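Long-range contacts in endo-beta-1,2-glucanase (Talaromyces funiculosus, PDB 6IMV), which hydrolyses the beta-1,2-glycosidic bonds inside beta-1,2-glucan chains, as a fungal endo-beta-1,2-glucanase and a founding member of a new glycoside hydrolase family: residues E41-H45 with L431-V437; I347-T351 with G426-T432; N35-E41 with D99-F103. All blocks are in the same frame, centred on the assembly; numbering follows the deposited sequence.

Contact 1: E41-H45 with L431-V437. With BGC (beta-D-glucopyranose), chain I.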
loop_
_atom_site.group_PDB
_atom_site.type_symbol
_atom_site.label_atom_id
_atom_site.label_comp_id
_atom_site.label_asym_id
_atom_site.label_seq_id
_atom_site.Cartn_x
_atom_site.Cartn_y
_atom_site.Cartn_z
ATOM N N GLU A 41 -8.002 11.855 8.105
ATOM C CA GLU A 41 -7.126 10.692 7.956
ATOM C C GLU A 41 -6.007 10.737 9.011
ATOM O O GLU A 41 -5.638 9.711 9.580
ATOM C CB GLU A 41 -6.544 10.628 6.539
ATOM C CG GLU A 41 -7.502 10.085 5.483
ATOM C CD GLU A 41 -8.358 8.917 5.926
ATOM O OE1 GLU A 41 -7.795 7.866 6.309
ATOM O OE2 GLU A 41 -9.586 9.069 5.904
ATOM N N GLY A 42 -5.461 11.934 9.251
ATOM C CA GLY A 42 -4.413 12.165 10.228
ATOM C C GLY A 42 -4.776 11.746 11.647
ATOM O O GLY A 42 -3.894 11.422 12.433
ATOM N N LYS A 43 -6.069 11.745 11.986
ATOM C CA LYS A 43 -6.528 11.328 13.316
ATOM C C LYS A 43 -6.293 9.831 13.534
ATOM O O LYS A 43 -6.275 9.375 14.683
ATOM C CB LYS A 43 -8.000 11.688 13.539
ATOM C CG LYS A 43 -8.302 13.179 13.509
ATOM C CD LYS A 43 -7.334 13.996 14.331
ATOM C CE LYS A 43 -7.769 15.437 14.508
ATOM N NZ LYS A 43 -6.622 16.277 14.927
ATOM N N PHE A 44 -6.116 9.079 12.444
ATOM C CA PHE A 44 -5.735 7.666 12.525
ATOM C C PHE A 44 -4.361 7.535 13.193
ATOM O O PHE A 44 -4.083 6.533 13.875
ATOM C CB PHE A 44 -5.743 7.031 11.134
ATOM C CG PHE A 44 -5.338 5.579 11.070
ATOM C CD1 PHE A 44 -5.991 4.619 11.831
ATOM C CD2 PHE A 44 -4.348 5.158 10.198
ATOM C CE1 PHE A 44 -5.645 3.279 11.742
ATOM C CE2 PHE A 44 -3.999 3.817 10.110
ATOM C CZ PHE A 44 -4.649 2.882 10.881
ATOM N N HIS A 45 -3.510 8.554 12.997
ATOM C CA HIS A 45 -2.131 8.539 13.481
ATOM C C HIS A 45 -2.101 8.900 14.969
ATOM O O HIS A 45 -1.831 10.049 15.323
ATOM C CB HIS A 45 -1.250 9.486 12.657
ATOM C CG HIS A 45 0.201 9.319 12.946
ATOM N ND1 HIS A 45 0.837 10.023 13.948
ATOM C CD2 HIS A 45 1.134 8.513 12.397
ATOM C CE1 HIS A 45 2.106 9.672 13.988
ATOM N NE2 HIS A 45 2.316 8.752 13.041
ATOM N N LEU A 431 -10.446 0.211 11.158
ATOM C CA LEU A 431 -9.449 1.058 10.518
ATOM C C LEU A 431 -8.197 0.217 10.248
ATOM O O LEU A 431 -7.749 -0.477 11.147
ATOM C CB LEU A 431 -9.085 2.222 11.449
ATOM C CG LEU A 431 -10.236 2.917 12.169
ATOM C CD1 LEU A 431 -9.686 3.821 13.262
ATOM C CD2 LEU A 431 -11.111 3.700 11.199
ATOM N N THR A 432 -7.626 0.309 9.040
ATOM C CA THR A 432 -6.315 -0.268 8.762
ATOM C C THR A 432 -5.486 0.705 7.922
ATOM O O THR A 432 -6.042 1.549 7.219
ATOM C CB THR A 432 -6.419 -1.623 8.042
ATOM O OG1 THR A 432 -6.988 -1.415 6.750
ATOM C CG2 THR A 432 -7.248 -2.641 8.801
ATOM N N TRP A 433 -4.154 0.565 7.998
ATOM C CA TRP A 433 -3.232 1.322 7.142
ATOM C C TRP A 433 -3.587 1.083 5.676
ATOM O O TRP A 433 -3.657 2.040 4.890
ATOM C CB TRP A 433 -1.766 0.954 7.400
ATOM C CG TRP A 433 -1.250 1.441 8.714
ATOM C CD1 TRP A 433 -1.364 0.809 9.914
ATOM C CD2 TRP A 433 -0.557 2.675 8.971
ATOM N NE1 TRP A 433 -0.778 1.552 10.897
ATOM C CE2 TRP A 433 -0.275 2.705 10.355
ATOM C CE3 TRP A 433 -0.142 3.748 8.176
ATOM C CZ2 TRP A 433 0.392 3.773 10.956
ATOM C CZ3 TRP A 433 0.513 4.803 8.773
ATOM C CH2 TRP A 433 0.765 4.818 10.143
ATOM N N ASP A 434 -3.787 -0.198 5.329
ATOM C CA ASP A 434 -4.041 -0.628 3.947
ATOM C C ASP A 434 -5.265 0.101 3.362
ATOM O O ASP A 434 -5.219 0.529 2.204
ATOM C CB ASP A 434 -4.190 -2.155 3.862
ATOM C CG ASP A 434 -2.872 -2.922 3.851
ATOM O OD1 ASP A 434 -2.100 -2.785 4.800
ATOM O OD2 ASP A 434 -2.642 -3.696 2.898
ATOM N N SER A 435 -6.349 0.246 4.139
ATOM C CA SER A 435 -7.620 0.800 3.605
ATOM C C SER A 435 -7.680 2.331 3.700
ATOM O O SER A 435 -8.649 2.923 3.253
ATOM C CB SER A 435 -8.840 0.181 4.271
ATOM O OG SER A 435 -9.054 0.714 5.565
ATOM N N LYS A 436 -6.657 2.972 4.277
ATOM C CA LYS A 436 -6.747 4.407 4.594
ATOM C C LYS A 436 -5.516 5.182 4.113
ATOM O O LYS A 436 -5.649 6.231 3.468
ATOM C CB LYS A 436 -6.917 4.582 6.099
ATOM C CG LYS A 436 -8.256 4.120 6.649
ATOM C CD LYS A 436 -8.301 4.112 8.164
ATOM C CE LYS A 436 -8.183 5.482 8.790
ATOM N NZ LYS A 436 -9.226 6.396 8.266
ATOM N N VAL A 437 -4.329 4.699 4.477
ATOM C CA VAL A 437 -3.098 5.455 4.293
ATOM C C VAL A 437 -2.465 5.118 2.936
ATOM O O VAL A 437 -1.562 5.837 2.496
ATOM C CB VAL A 437 -2.134 5.239 5.474
ATOM C CG1 VAL A 437 -0.847 6.048 5.330
ATOM C CG2 VAL A 437 -2.821 5.562 6.783
HETATM C C2 BGC I . -5.072 -9.839 7.386
HETATM C C3 BGC I . -5.933 -8.812 8.142
HETATM C C4 BGC I . -5.498 -7.362 7.852
HETATM C C5 BGC I . -5.330 -7.159 6.338
HETATM C C6 BGC I . -4.826 -5.762 5.968
HETATM C C1 BGC I . -4.964 -9.467 5.914
HETATM O O1 BGC I . -4.144 -10.361 5.157
HETATM O O2 BGC I . -5.694 -11.109 7.473
HETATM O O3 BGC I . -5.888 -9.056 9.549
HETATM O O4 BGC I . -6.438 -6.409 8.388
HETATM O O5 BGC I . -4.435 -8.145 5.810
HETATM O O6 BGC I . -3.508 -5.592 6.483
#

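Contact 2: I347-T351 with G426-T432. With NAG (2-acetamido-2-deoxy-beta-D-glucopyranose), chain C; BGC (beta-D-glucopyranose), chain I.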
loop_
_atom_site.group_PDB
_atom_site.type_symbol
_atom_site.label_atom_id
_atom_site.label_comp_id
_atom_site.label_asym_id
_atom_site.label_seq_id
_atom_site.Cartn_x
_atom_site.Cartn_y
_atom_site.Cartn_z
ATOM N N ILE A 347 -9.796 -6.551 1.060
ATOM C CA ILE A 347 -10.340 -5.759 2.168
ATOM C C ILE A 347 -10.946 -6.687 3.231
ATOM O O ILE A 347 -11.385 -7.809 2.929
ATOM C CB ILE A 347 -11.390 -4.761 1.626
ATOM C CG1 ILE A 347 -11.719 -3.661 2.629
ATOM C CG2 ILE A 347 -12.661 -5.471 1.159
ATOM C CD1 ILE A 347 -10.590 -2.692 2.861
ATOM N N ASN A 348 -10.982 -6.194 4.475
ATOM C CA ASN A 348 -11.720 -6.829 5.555
ATOM C C ASN A 348 -13.219 -6.762 5.251
ATOM O O ASN A 348 -13.726 -5.772 4.709
ATOM C CB ASN A 348 -11.411 -6.209 6.919
ATOM C CG ASN A 348 -10.078 -6.678 7.453
ATOM O OD1 ASN A 348 -9.972 -7.796 7.961
ATOM N ND2 ASN A 348 -9.052 -5.861 7.296
ATOM N N ASN A 349 -13.901 -7.847 5.628
ATOM C CA ASN A 349 -15.333 -8.010 5.507
ATOM C C ASN A 349 -16.016 -7.205 6.615
ATOM O O ASN A 349 -15.346 -6.641 7.500
ATOM C CB ASN A 349 -15.699 -9.493 5.596
ATOM C CG ASN A 349 -16.972 -9.874 4.867
ATOM O OD1 ASN A 349 -17.741 -9.012 4.430
ATOM N ND2 ASN A 349 -17.186 -11.174 4.739
ATOM N N VAL A 350 -17.351 -7.188 6.574
ATOM C CA VAL A 350 -18.180 -6.452 7.524
ATOM C C VAL A 350 -17.977 -6.985 8.948
ATOM O O VAL A 350 -17.585 -8.139 9.171
ATOM C CB VAL A 350 -19.666 -6.507 7.133
ATOM C CG1 VAL A 350 -19.912 -5.919 5.760
ATOM C CG2 VAL A 350 -20.233 -7.919 7.205
ATOM N N THR A 351 -18.270 -6.103 9.905
ATOM C CA THR A 351 -18.384 -6.419 11.299
ATOM C C THR A 351 -19.760 -7.043 11.557
ATOM O O THR A 351 -20.770 -6.577 11.038
ATOM C CB THR A 351 -18.224 -5.155 12.157
ATOM O OG1 THR A 351 -16.916 -4.628 11.926
ATOM C CG2 THR A 351 -18.426 -5.411 13.635
ATOM N N GLY A 426 -24.313 -3.578 5.610
ATOM C CA GLY A 426 -23.239 -3.889 6.534
ATOM C C GLY A 426 -21.995 -3.059 6.263
ATOM O O GLY A 426 -21.776 -2.604 5.146
ATOM N N VAL A 427 -21.178 -2.898 7.306
ATOM C CA VAL A 427 -19.962 -2.114 7.267
ATOM C C VAL A 427 -18.892 -2.855 8.079
ATOM O O VAL A 427 -19.209 -3.540 9.058
ATOM C CB VAL A 427 -20.243 -0.695 7.808
ATOM C CG1 VAL A 427 -18.985 0.033 8.217
ATOM C CG2 VAL A 427 -21.028 0.146 6.818
ATOM N N SER A 428 -17.630 -2.731 7.649
ATOM C CA SER A 428 -16.482 -3.167 8.439
ATOM C C SER A 428 -16.094 -2.031 9.383
ATOM O O SER A 428 -15.497 -1.049 8.949
ATOM C CB SER A 428 -15.321 -3.563 7.562
ATOM O OG SER A 428 -14.268 -4.111 8.341
ATOM N N ALA A 429 -16.463 -2.161 10.662
ATOM C CA ALA A 429 -16.235 -1.105 11.651
ATOM C C ALA A 429 -14.788 -1.216 12.134
ATOM O O ALA A 429 -14.496 -1.718 13.229
ATOM C CB ALA A 429 -17.243 -1.229 12.769
ATOM N N LEU A 430 -13.878 -0.797 11.252
ATOM C CA LEU A 430 -12.483 -1.103 11.362
ATOM C C LEU A 430 -11.676 0.004 10.672
ATOM O O LEU A 430 -12.173 0.659 9.747
ATOM C CB LEU A 430 -12.268 -2.468 10.699
ATOM C CG LEU A 430 -10.848 -3.034 10.751
ATOM C CD1 LEU A 430 -10.508 -3.488 12.156
ATOM C CD2 LEU A 430 -10.683 -4.179 9.766
ATOM N N LEU A 431 -10.446 0.211 11.158
ATOM C CA LEU A 431 -9.449 1.058 10.518
ATOM C C LEU A 431 -8.197 0.217 10.248
ATOM O O LEU A 431 -7.749 -0.477 11.147
ATOM C CB LEU A 431 -9.085 2.222 11.449
ATOM C CG LEU A 431 -10.236 2.917 12.169
ATOM C CD1 LEU A 431 -9.686 3.821 13.262
ATOM C CD2 LEU A 431 -11.111 3.700 11.199
ATOM N N THR A 432 -7.626 0.309 9.040
ATOM C CA THR A 432 -6.315 -0.268 8.762
ATOM C C THR A 432 -5.486 0.705 7.922
ATOM O O THR A 432 -6.042 1.549 7.219
ATOM C CB THR A 432 -6.419 -1.623 8.042
ATOM O OG1 THR A 432 -6.988 -1.415 6.750
ATOM C CG2 THR A 432 -7.248 -2.641 8.801
HETATM C C1 NAG C . -18.332 -11.740 4.077
HETATM C C2 NAG C . -18.062 -13.209 3.817
HETATM C C3 NAG C . -19.231 -13.785 3.030
HETATM C C4 NAG C . -20.514 -13.618 3.816
HETATM C C5 NAG C . -20.691 -12.170 4.254
HETATM C C6 NAG C . -21.846 -12.056 5.244
HETATM C C7 NAG C . -15.641 -13.580 3.675
HETATM C C8 NAG C . -14.498 -13.857 2.741
HETATM N N2 NAG C . -16.819 -13.397 3.094
HETATM O O3 NAG C . -19.001 -15.156 2.758
HETATM O O4 NAG C . -21.600 -13.979 2.949
HETATM O O5 NAG C . -19.510 -11.639 4.870
HETATM O O6 NAG C . -22.046 -10.677 5.532
HETATM O O7 NAG C . -15.491 -13.526 4.884
HETATM C C2 BGC I . -5.072 -9.839 7.386
HETATM C C3 BGC I . -5.933 -8.812 8.142
HETATM C C4 BGC I . -5.498 -7.362 7.852
HETATM C C5 BGC I . -5.330 -7.159 6.338
HETATM C C6 BGC I . -4.826 -5.762 5.968
HETATM C C1 BGC I . -4.964 -9.467 5.914
HETATM O O1 BGC I . -4.144 -10.361 5.157
HETATM O O2 BGC I . -5.694 -11.109 7.473
HETATM O O3 BGC I . -5.888 -9.056 9.549
HETATM O O4 BGC I . -6.438 -6.409 8.388
HETATM O O5 BGC I . -4.435 -8.145 5.810
HETATM O O6 BGC I . -3.508 -5.592 6.483
HETATM O O HOH W 1 -22.095 -5.008 9.235
HETATM O O HOH W 2 -15.118 -4.454 14.118
#

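Contact 3: N35-E41 with D99-F103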
loop_
_atom_site.group_PDB
_atom_site.type_symbol
_atom_site.label_atom_id
_atom_site.label_comp_id
_atom_site.label_asym_id
_atom_site.label_seq_id
_atom_site.Cartn_x
_atom_site.Cartn_y
_atom_site.Cartn_z
ATOM N N ASN A 35 -7.948 18.496 1.322
ATOM C CA ASN A 35 -7.503 19.152 2.547
ATOM C C ASN A 35 -8.328 18.656 3.744
ATOM O O ASN A 35 -7.796 18.476 4.850
ATOM C CB ASN A 35 -7.591 20.670 2.374
ATOM C CG ASN A 35 -6.996 21.448 3.517
ATOM O OD1 ASN A 35 -5.811 21.311 3.800
ATOM N ND2 ASN A 35 -7.809 22.278 4.144
ATOM N N ASP A 36 -9.632 18.445 3.529
ATOM C CA ASP A 36 -10.511 17.915 4.572
ATOM C C ASP A 36 -10.179 16.440 4.836
ATOM O O ASP A 36 -10.105 16.020 5.995
ATOM C CB ASP A 36 -11.981 18.120 4.213
ATOM C CG ASP A 36 -12.413 19.572 4.354
ATOM O OD1 ASP A 36 -11.629 20.357 4.913
ATOM O OD2 ASP A 36 -13.517 19.907 3.904
ATOM N N VAL A 37 -9.967 15.684 3.752
ATOM C CA VAL A 37 -9.648 14.262 3.816
ATOM C C VAL A 37 -8.404 14.043 4.689
ATOM O O VAL A 37 -8.425 13.224 5.612
ATOM C CB VAL A 37 -9.462 13.655 2.416
ATOM C CG1 VAL A 37 -8.846 12.260 2.494
ATOM C CG2 VAL A 37 -10.765 13.628 1.646
ATOM N N LEU A 38 -7.334 14.786 4.395
ATOM C CA LEU A 38 -6.051 14.598 5.061
ATOM C C LEU A 38 -6.172 14.871 6.563
ATOM O O LEU A 38 -5.546 14.176 7.366
ATOM C CB LEU A 38 -5.014 15.522 4.422
ATOM C CG LEU A 38 -4.533 15.109 3.039
ATOM C CD1 LEU A 38 -3.789 16.258 2.374
ATOM C CD2 LEU A 38 -3.663 13.865 3.122
ATOM N N PHE A 39 -6.951 15.898 6.926
ATOM C CA PHE A 39 -7.154 16.301 8.329
ATOM C C PHE A 39 -7.699 15.116 9.135
ATOM O O PHE A 39 -7.147 14.755 10.175
ATOM C CB PHE A 39 -8.099 17.501 8.437
ATOM C CG PHE A 39 -8.333 17.983 9.844
ATOM C CD1 PHE A 39 -7.454 18.876 10.435
ATOM C CD2 PHE A 39 -9.410 17.525 10.594
ATOM C CE1 PHE A 39 -7.648 19.313 11.739
ATOM C CE2 PHE A 39 -9.608 17.961 11.896
ATOM C CZ PHE A 39 -8.725 18.855 12.465
ATOM N N TRP A 40 -8.773 14.499 8.634
ATOM C CA TRP A 40 -9.417 13.415 9.376
ATOM C C TRP A 40 -8.623 12.104 9.265
ATOM O O TRP A 40 -8.550 11.352 10.252
ATOM C CB TRP A 40 -10.883 13.288 8.970
ATOM C CG TRP A 40 -11.674 14.368 9.634
ATOM C CD1 TRP A 40 -12.107 15.526 9.067
ATOM C CD2 TRP A 40 -12.024 14.440 11.029
ATOM N NE1 TRP A 40 -12.731 16.303 10.006
ATOM C CE2 TRP A 40 -12.690 15.666 11.219
ATOM C CE3 TRP A 40 -11.843 13.588 12.131
ATOM C CZ2 TRP A 40 -13.193 16.051 12.461
ATOM C CZ3 TRP A 40 -12.334 13.973 13.360
ATOM C CH2 TRP A 40 -13.006 15.187 13.517
ATOM N N GLU A 41 -8.002 11.855 8.105
ATOM C CA GLU A 41 -7.126 10.692 7.956
ATOM C C GLU A 41 -6.007 10.737 9.011
ATOM O O GLU A 41 -5.638 9.711 9.580
ATOM C CB GLU A 41 -6.544 10.628 6.539
ATOM C CG GLU A 41 -7.502 10.085 5.483
ATOM C CD GLU A 41 -8.358 8.917 5.926
ATOM O OE1 GLU A 41 -7.795 7.866 6.309
ATOM O OE2 GLU A 41 -9.586 9.069 5.904
ATOM N N ASP A 99 1.014 19.010 2.757
ATOM C CA ASP A 99 -0.057 18.006 2.779
ATOM C C ASP A 99 0.224 16.949 3.862
ATOM O O ASP A 99 -0.676 16.561 4.580
ATOM C CB ASP A 99 -0.267 17.375 1.395
ATOM C CG ASP A 99 -1.225 18.155 0.494
ATOM O OD1 ASP A 99 -1.740 19.217 0.936
ATOM O OD2 ASP A 99 -1.467 17.692 -0.647
ATOM N N ALA A 100 1.469 16.464 3.954
ATOM C CA ALA A 100 1.836 15.501 4.993
ATOM C C ALA A 100 1.662 16.127 6.388
ATOM O O ALA A 100 1.316 15.431 7.334
ATOM C CB ALA A 100 3.242 14.998 4.788
ATOM N N ALA A 101 1.903 17.440 6.503
ATOM C CA ALA A 101 1.762 18.178 7.767
ATOM C C ALA A 101 0.279 18.336 8.131
ATOM O O ALA A 101 -0.082 18.288 9.303
ATOM C CB ALA A 101 2.445 19.527 7.663
ATOM N N ARG A 102 -0.578 18.528 7.124
ATOM C CA ARG A 102 -2.036 18.578 7.329
ATOM C C ARG A 102 -2.523 17.262 7.958
ATOM O O ARG A 102 -3.414 17.283 8.789
ATOM C CB ARG A 102 -2.752 18.857 6.008
ATOM C CG ARG A 102 -4.270 18.873 6.099
ATOM C CD ARG A 102 -4.793 20.119 6.768
ATOM N NE ARG A 102 -6.233 20.212 6.571
ATOM C CZ ARG A 102 -7.035 21.000 7.273
ATOM N NH1 ARG A 102 -6.534 21.857 8.146
ATOM N NH2 ARG A 102 -8.340 20.913 7.102
ATOM N N PHE A 103 -1.916 16.142 7.546
ATOM C CA PHE A 103 -2.157 14.810 8.124
ATOM C C PHE A 103 -1.554 14.713 9.529
ATOM O O PHE A 103 -2.268 14.386 10.481
ATOM C CB PHE A 103 -1.593 13.729 7.197
ATOM C CG PHE A 103 -1.728 12.308 7.688
ATOM C CD1 PHE A 103 -0.819 11.778 8.592
ATOM C CD2 PHE A 103 -2.737 11.480 7.216
ATOM C CE1 PHE A 103 -0.927 10.465 9.026
ATOM C CE2 PHE A 103 -2.848 10.168 7.655
ATOM C CZ PHE A 103 -1.938 9.662 8.551
HETATM O O HOH W 3 -3.526 21.249 2.429
HETATM O O HOH W 4 -4.999 15.508 11.243
#

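Contact 1: E41-H45 with L431-V437
One charged pair closes this buried junction: Lys-436 NZ donates to Glu-41 OE1 at 2.8 Å, a salt bridge out of bulk solvent. Neither group depends on the other alone. The ammonium also gives hydrogen bonds to the carbonyls of Tyr-414 and Ser-416, which accounts for its three protons, while Glu-41 OE2 accepts from the backbone N of Ser-416. The aliphatic part of the same lysine is used too, since Lys-436 CE lies over one face of the Phe-44 ring, 4.1 Å from the centroid, in a CH-pi contact.

Phe-44 points toward the other segment and fills the space between strand and helix. Its edge meets the face of Trp-433 in a T-shaped pair, with centroids of the phenyl and five-membered rings 4.9 Å apart and planes at 66°. Phe-44 CE1 touches Leu-431 CB at 3.6 Å, and Phe-44 CD2 touches Val-437 CG2 at 3.8 Å. The polar ends of the rings beside it are served elsewhere: Trp-433 NE1 by the carbonyl of Ser-50, His-45 NE2 by Tyr-90.

Thr-432 ends the strand and N-caps helix 433-443, its OG1 accepting from Ser-435 N at 3.2 Å; Glu-418 bonds to the hydroxyls of both Thr-432 and Ser-435. Thr-432 and Asp-434 belong to the glucose pocket, and Asp-434 OD1, 3.6 Å from BGC O6, forms a salt bridge with Lys-82. The buried charges of Glu-41 and Lys-436 are thus well compensated at this strand-to-helix turn, whose apolar side packs on Phe-44 and whose capped end lies by the sugar.

Contact 2: I347-T351 with G426-T432
Three direct hydrogen bonds join these segments, and each is of a different kind. Backbone meets backbone where Thr-351 N donates to Val-427 O at 2.9 Å; a side chain reaches a carbonyl where Ser-428 OG donates to Asn-349 O at 2.9 Å; and Thr-351 OG1 accepts from Ala-429 N at 2.8 Å. This last amide is presented by the inverse gamma turn centred on Ala-429, a kink between the two parts of strand 427-432.

Two waters add bridges. Water 1 donates to Thr-351 O (2.7 Å) and accepts from Val-427 N (3.0 Å); water 2 joins Thr-351 OG1 (2.8 Å) to Ala-429 O (2.9 Å).

Packing is close. Val-350 CG1 sits 3.6 Å from Gly-426 C, where a beta-carbon on the glycine would crowd it, and Asn-348 ND2 lies 3.4 Å from Leu-430 CD2.

Sugars occupy two places. Asn-349 ND2 is bonded covalently to NAG C1, an N-linked glycan, while its OD1 accepts from Val-350 N at 2.8 Å. Next along the chain, Asn-348 ND2 donates to BGC O4 at 2.9 Å and also to Glu-418.

Strand 347-352 pairs with strand 357-362 in a two-stranded antiparallel hairpin; here that hairpin docks beside strand 427-432 of the large antiparallel sheet, near the break at Ala-429, bringing Asn-348 beside Thr-432 in the wall of the glucose-binding pocket.

Contact 3: N35-E41 with D99-F103
Arg-102 makes the strongest polar link, its NE donating to the carbonyl Asn-35 O at 2.9 Å; a weak second bond runs from Arg-102 NH2 to the same oxygen at 3.4 Å. Asp-36 OD1 adds only a long salt bridge, 4.0 Å from Arg-102 NH2, and its other oxygen is bound by Tyr-21. Water 3 donates to Asn-35 OD1 (2.7 Å) and Asp-99 OD1 (3.1 Å), while water 4 lies between Phe-39 O (2.5 Å) and Phe-103 O (3.0 Å).

The arginine is also a knob, set among Asn-35, Asp-36, Leu-38 and Phe-39. Its guanidinium has Asn-35 ND2 over one face and Phe-39 CB over the other. Further in, Leu-38 CB meets Arg-102 CG at 3.8 Å, and Phe-103 CE2 meets Glu-41 CB at 3.9 Å. Leu-38, Glu-41 and Phe-103 all also touch helix 433-443.

The axes of 35-41 and 99-103 approach to 8.0 Å and their directions differ by 44°, an angled helix-helix interface with a knobs-into-holes element, backed by helix 433-443 and away from the sugar.

The contacts run from the helices toward the sugar. Contact 3 joins helices 30-41 and 98-104; its centre is 11 Å from that of contact 1, with which it shares Glu-41, and Phe-103 packs against Gly-42 and His-45. Contacts 1 and 2 have centres 13 Å apart, share Leu-431 and Thr-432 on strand 427-432, and both touch the bound glucose. Contacts 2 and 3, with centres 22 Å apart and nearest atoms about 7 Å apart, do not touch. Along the chain contact 3 closes first, its segments alternating with those of contact 1, whose long span encloses contact 2. In contact 1 early and late sequence meet, between helix packing and pocket.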